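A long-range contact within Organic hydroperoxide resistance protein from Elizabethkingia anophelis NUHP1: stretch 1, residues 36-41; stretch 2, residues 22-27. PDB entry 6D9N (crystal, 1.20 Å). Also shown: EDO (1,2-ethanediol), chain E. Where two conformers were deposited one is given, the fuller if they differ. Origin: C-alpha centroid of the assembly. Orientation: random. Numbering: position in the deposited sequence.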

ATOM      1  N   PHE B  36      -2.177  -8.973 -11.888  1.00 11.93           N
ATOM      2  CA  PHE B  36      -3.344  -9.760 -11.517  1.00 12.14           C
ATOM      3  C   PHE B  36      -4.601  -8.922 -11.627  1.00 10.59           C
ATOM      4  O   PHE B  36      -4.564  -7.694 -11.829  1.00 10.51           O
ATOM      5  CB  PHE B  36      -3.207 -10.406 -10.118  1.00 14.98           C
ATOM      6  CG  PHE B  36      -2.744  -9.461  -9.042  1.00 17.06           C
ATOM      7  CD1 PHE B  36      -3.566  -8.446  -8.573  1.00 17.07           C
ATOM      8  CD2 PHE B  36      -1.514  -9.657  -8.455  1.00 19.13           C
ATOM      9  CE1 PHE B  36      -3.147  -7.603  -7.570  1.00 19.01           C
ATOM     10  CE2 PHE B  36      -1.089  -8.835  -7.455  1.00 20.72           C
ATOM     11  CZ  PHE B  36      -1.905  -7.807  -7.015  1.00 20.65           C
ATOM     12  N   GLU B  37      -5.720  -9.603 -11.471  1.00 10.47           N
ATOM     13  CA  GLU B  37      -7.029  -8.970 -11.477  1.00 10.20           C
ATOM     14  C   GLU B  37      -7.336  -8.402 -10.102  1.00  9.79           C
ATOM     15  O   GLU B  37      -6.934  -8.954  -9.070  1.00 10.75           O
ATOM     16  CB  GLU B  37      -8.103 -10.012 -11.815  1.00 11.85           C
ATOM     17  CG  GLU B  37      -7.988 -10.576 -13.219  1.00 13.32           C
ATOM     18  CD  GLU B  37      -7.979  -9.503 -14.293  1.00 13.00           C
ATOM     19  OE1 GLU B  37      -9.022  -8.828 -14.515  1.00 13.14           O
ATOM     20  OE2 GLU B  37      -6.918  -9.336 -14.917  1.00 14.91           O
ATOM     21  N   VAL B  38      -8.075  -7.295 -10.083  1.00  9.01           N
ATOM     22  CA  VAL B  38      -8.667  -6.782  -8.845  1.00  9.84           C
ATOM     23  C   VAL B  38     -10.167  -6.617  -9.068  1.00  9.20           C
ATOM     24  O   VAL B  38     -10.640  -6.294 -10.171  1.00  9.76           O
ATOM     25  CB  VAL B  38      -8.021  -5.455  -8.378  1.00 11.20           C
ATOM     26  CG1 VAL B  38      -6.604  -5.690  -7.872  1.00 11.87           C
ATOM     27  CG2 VAL B  38      -8.090  -4.391  -9.448  1.00 12.10           C
ATOM     28  N   ARG B  39     -10.930  -6.856  -8.010  1.00 10.13           N
ATOM     29  CA  ARG B  39     -12.394  -6.776  -8.080  1.00  9.96           C
ATOM     30  C   ARG B  39     -12.900  -6.268  -6.735  1.00 10.26           C
ATOM     31  O   ARG B  39     -12.236  -6.432  -5.700  1.00 10.56           O
ATOM     32  CB  ARG B  39     -13.025  -8.144  -8.312  1.00 10.53           C
ATOM     33  CG  ARG B  39     -12.693  -8.831  -9.639  1.00 10.85           C
ATOM     34  CD  ARG B  39     -13.314  -8.088 -10.854  1.00 10.92           C
ATOM     35  NE  ARG B  39     -13.058  -8.814 -12.091  1.00 10.79           N
ATOM     36  CZ  ARG B  39     -11.967  -8.721 -12.841  1.00 10.73           C
ATOM     37  NH1 ARG B  39     -10.961  -7.891 -12.510  1.00 10.81           N
ATOM     38  NH2 ARG B  39     -11.869  -9.457 -13.947  1.00 11.41           N
ATOM     39  N   TYR B  40     -14.077  -5.678  -6.725  1.00 10.68           N
ATOM     40  CA  TYR B  40     -14.709  -5.367  -5.448  1.00 12.03           C
ATOM     41  C   TYR B  40     -15.059  -6.657  -4.718  1.00 11.63           C
ATOM     42  O   TYR B  40     -15.600  -7.586  -5.332  1.00 12.72           O
ATOM     43  CB  TYR B  40     -15.966  -4.497  -5.656  1.00 13.06           C
ATOM     44  CG  TYR B  40     -15.638  -3.077  -6.163  1.00 14.65           C
ATOM     45  CD1 TYR B  40     -14.827  -2.221  -5.418  1.00 15.64           C
ATOM     46  CD2 TYR B  40     -16.087  -2.615  -7.387  1.00 16.26           C
ATOM     47  CE1 TYR B  40     -14.504  -0.926  -5.879  1.00 17.05           C
ATOM     48  CE2 TYR B  40     -15.787  -1.340  -7.856  1.00 17.61           C
ATOM     49  CZ  TYR B  40     -14.984  -0.507  -7.098  1.00 18.11           C
ATOM     50  OH  TYR B  40     -14.668   0.758  -7.566  1.00 19.69           O
ATOM     51  N   PRO B  41     -14.750  -6.757  -3.426  1.00 11.24           N
ATOM     52  CA  PRO B  41     -15.079  -7.961  -2.667  1.00 12.08           C
ATOM     53  C   PRO B  41     -16.571  -7.980  -2.360  1.00 12.62           C
ATOM     54  O   PRO B  41     -17.266  -6.977  -2.482  1.00 12.31           O
ATOM     55  CB  PRO B  41     -14.254  -7.792  -1.390  1.00 11.98           C
ATOM     56  CG  PRO B  41     -14.219  -6.314  -1.194  1.00 11.71           C
ATOM     57  CD  PRO B  41     -14.027  -5.771  -2.590  1.00 11.49           C
TER
HETATM   58  C1  EDO E 201     -12.173  -2.748  -8.539  1.00 25.67           C
HETATM   59  O1  EDO E 201     -11.443  -2.718  -9.791  1.00 25.78           O
HETATM   60  C2  EDO E 201     -11.281  -3.269  -7.409  1.00 25.88           C
HETATM   61  O2  EDO E 201     -10.232  -2.333  -7.277  1.00 25.11           O
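Stretch 2 (22-27) GRNGHV

How does stretch 2 run against stretch 1? Both backbones are extended where they pair, and their strands lie antiparallel, with 140° between their N-to-C directions and axes approaching to 4.5 Å. Phe36 faces Val27 (CA to CA 5.7 Å), Glu37 faces His26 (CA to CA 4.5 Å), and beyond them Val38 lies nearest Gly25 (CA to CA 5.0 Å).

What ties the backbones together? Phe36 and Val27 exchange two hydrogen bonds, Val27 N to Phe36 O and Phe36 N to Val27 O, each 3.0 Å. Val38 N donates to Gly25 O at 2.9 Å, nearly straight, whereas the return bond from Gly25 N to Val38 O, 3.0 Å, is bent and weak.

Which side chains share a face? Phe36, Val38 and Val27 project to one side, where Val27 CG1 packs 3.5 Å from Phe36 CE1 and 4.2 Å from Val38 CG1. Gly25 has no side chain, and the space is already taken: a CB there would come within 2.9 Å of Val38 CG2 and would also clash with EDO O1.

What do the polar side chains do? On the opposite face from Phe36, Val38 and Val27, Glu37 and His26 pair, His26 ND1 donating to Glu37 OE2 at 2.6 Å. Glu37 OE1 instead takes a salt bridge from Arg39 NH1, 2.9 Å. Asn24 C lies over one face of the guanidinium; NH1 of Arg39 also reaches Gly25 O at 2.9 Å, a weak bond.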

ATOM      1  N   GLY B  22     -11.254  -0.575 -15.302  1.00 17.43           N
ATOM      2  CA  GLY B  22     -12.486  -0.106 -14.680  1.00 18.37           C
ATOM      3  C   GLY B  22     -12.890  -0.953 -13.483  1.00 17.86           C
ATOM      4  O   GLY B  22     -12.059  -1.402 -12.687  1.00 18.79           O
ATOM      5  N   ARG B  23     -14.202  -1.146 -13.331  1.00 16.84           N
ATOM      6  CA  ARG B  23     -14.727  -1.921 -12.203  1.00 16.11           C
ATOM      7  C   ARG B  23     -14.141  -3.325 -12.144  1.00 14.19           C
ATOM      8  O   ARG B  23     -13.924  -3.880 -11.056  1.00 15.71           O
ATOM      9  CB  ARG B  23     -16.248  -1.987 -12.353  1.00 16.98           C
ATOM     10  CG  ARG B  23     -17.014  -2.809 -11.322  1.00 18.08           C
ATOM     11  CD  ARG B  23     -18.518  -2.641 -11.487  1.00 19.30           C
ATOM     12  NE  ARG B  23     -18.977  -2.992 -12.832  1.00 19.48           N
ATOM     13  CZ  ARG B  23     -19.205  -4.237 -13.258  1.00 19.80           C
ATOM     14  NH1 ARG B  23     -19.040  -5.260 -12.449  1.00 20.17           N
ATOM     15  NH2 ARG B  23     -19.616  -4.448 -14.498  1.00 20.96           N
ATOM     16  N   ASN B  24     -13.907  -3.931 -13.292  1.00 13.00           N
ATOM     17  CA  ASN B  24     -13.278  -5.245 -13.339  1.00 12.62           C
ATOM     18  C   ASN B  24     -11.806  -4.995 -13.649  1.00 11.63           C
ATOM     19  O   ASN B  24     -11.330  -5.189 -14.761  1.00 13.44           O
ATOM     20  CB  ASN B  24     -13.977  -6.104 -14.376  1.00 13.78           C
ATOM     21  CG  ASN B  24     -15.415  -6.371 -13.996  1.00 13.91           C
ATOM     22  OD1 ASN B  24     -15.738  -6.457 -12.806  1.00 14.90           O
ATOM     23  ND2 ASN B  24     -16.287  -6.511 -15.007  1.00 14.19           N
ATOM     24  N   GLY B  25     -11.060  -4.583 -12.611  1.00 10.47           N
ATOM     25  CA  GLY B  25      -9.751  -3.992 -12.815  1.00 10.45           C
ATOM     26  C   GLY B  25      -8.613  -4.975 -13.003  1.00  9.79           C
ATOM     27  O   GLY B  25      -8.688  -6.164 -12.709  1.00  9.92           O
ATOM     28  N   HIS B  26      -7.506  -4.401 -13.454  1.00 10.00           N
ATOM     29  CA  HIS B  26      -6.273  -5.127 -13.680  1.00 10.00           C
ATOM     30  C   HIS B  26      -5.132  -4.242 -13.211  1.00  9.19           C
ATOM     31  O   HIS B  26      -5.164  -3.030 -13.433  1.00 10.14           O
ATOM     32  CB  HIS B  26      -6.134  -5.372 -15.192  1.00 11.57           C
ATOM     33  CG  HIS B  26      -4.979  -6.230 -15.564  1.00 11.73           C
ATOM     34  ND1 HIS B  26      -5.008  -7.597 -15.434  1.00 12.17           N
ATOM     35  CD2 HIS B  26      -3.744  -5.917 -16.036  1.00 12.27           C
ATOM     36  CE1 HIS B  26      -3.842  -8.099 -15.823  1.00 13.00           C
ATOM     37  NE2 HIS B  26      -3.069  -7.100 -16.216  1.00 13.08           N
ATOM     38  N   VAL B  27      -4.125  -4.832 -12.562  1.00  9.04           N
ATOM     39  CA  VAL B  27      -2.954  -4.069 -12.150  0.61  9.07           C
ATOM     40  C   VAL B  27      -1.695  -4.830 -12.548  1.00  9.05           C
ATOM     41  O   VAL B  27      -1.646  -6.068 -12.508  1.00 10.73           O
ATOM     42  CB  VAL B  27      -3.019  -3.654 -10.650  0.61 10.72           C
ATOM     43  CG1 VAL B  27      -2.938  -4.849  -9.705  0.61 11.57           C
ATOM     44  CG2 VAL B  27      -2.006  -2.564 -10.314  0.61 10.42           C
TER
HETATM   45  O   HOH W   1     -15.337  -5.555  -9.289  1.00 13.62           O
HETATM   46  O   HOH W   2      -9.291  -6.597 -16.005  1.00 12.37           O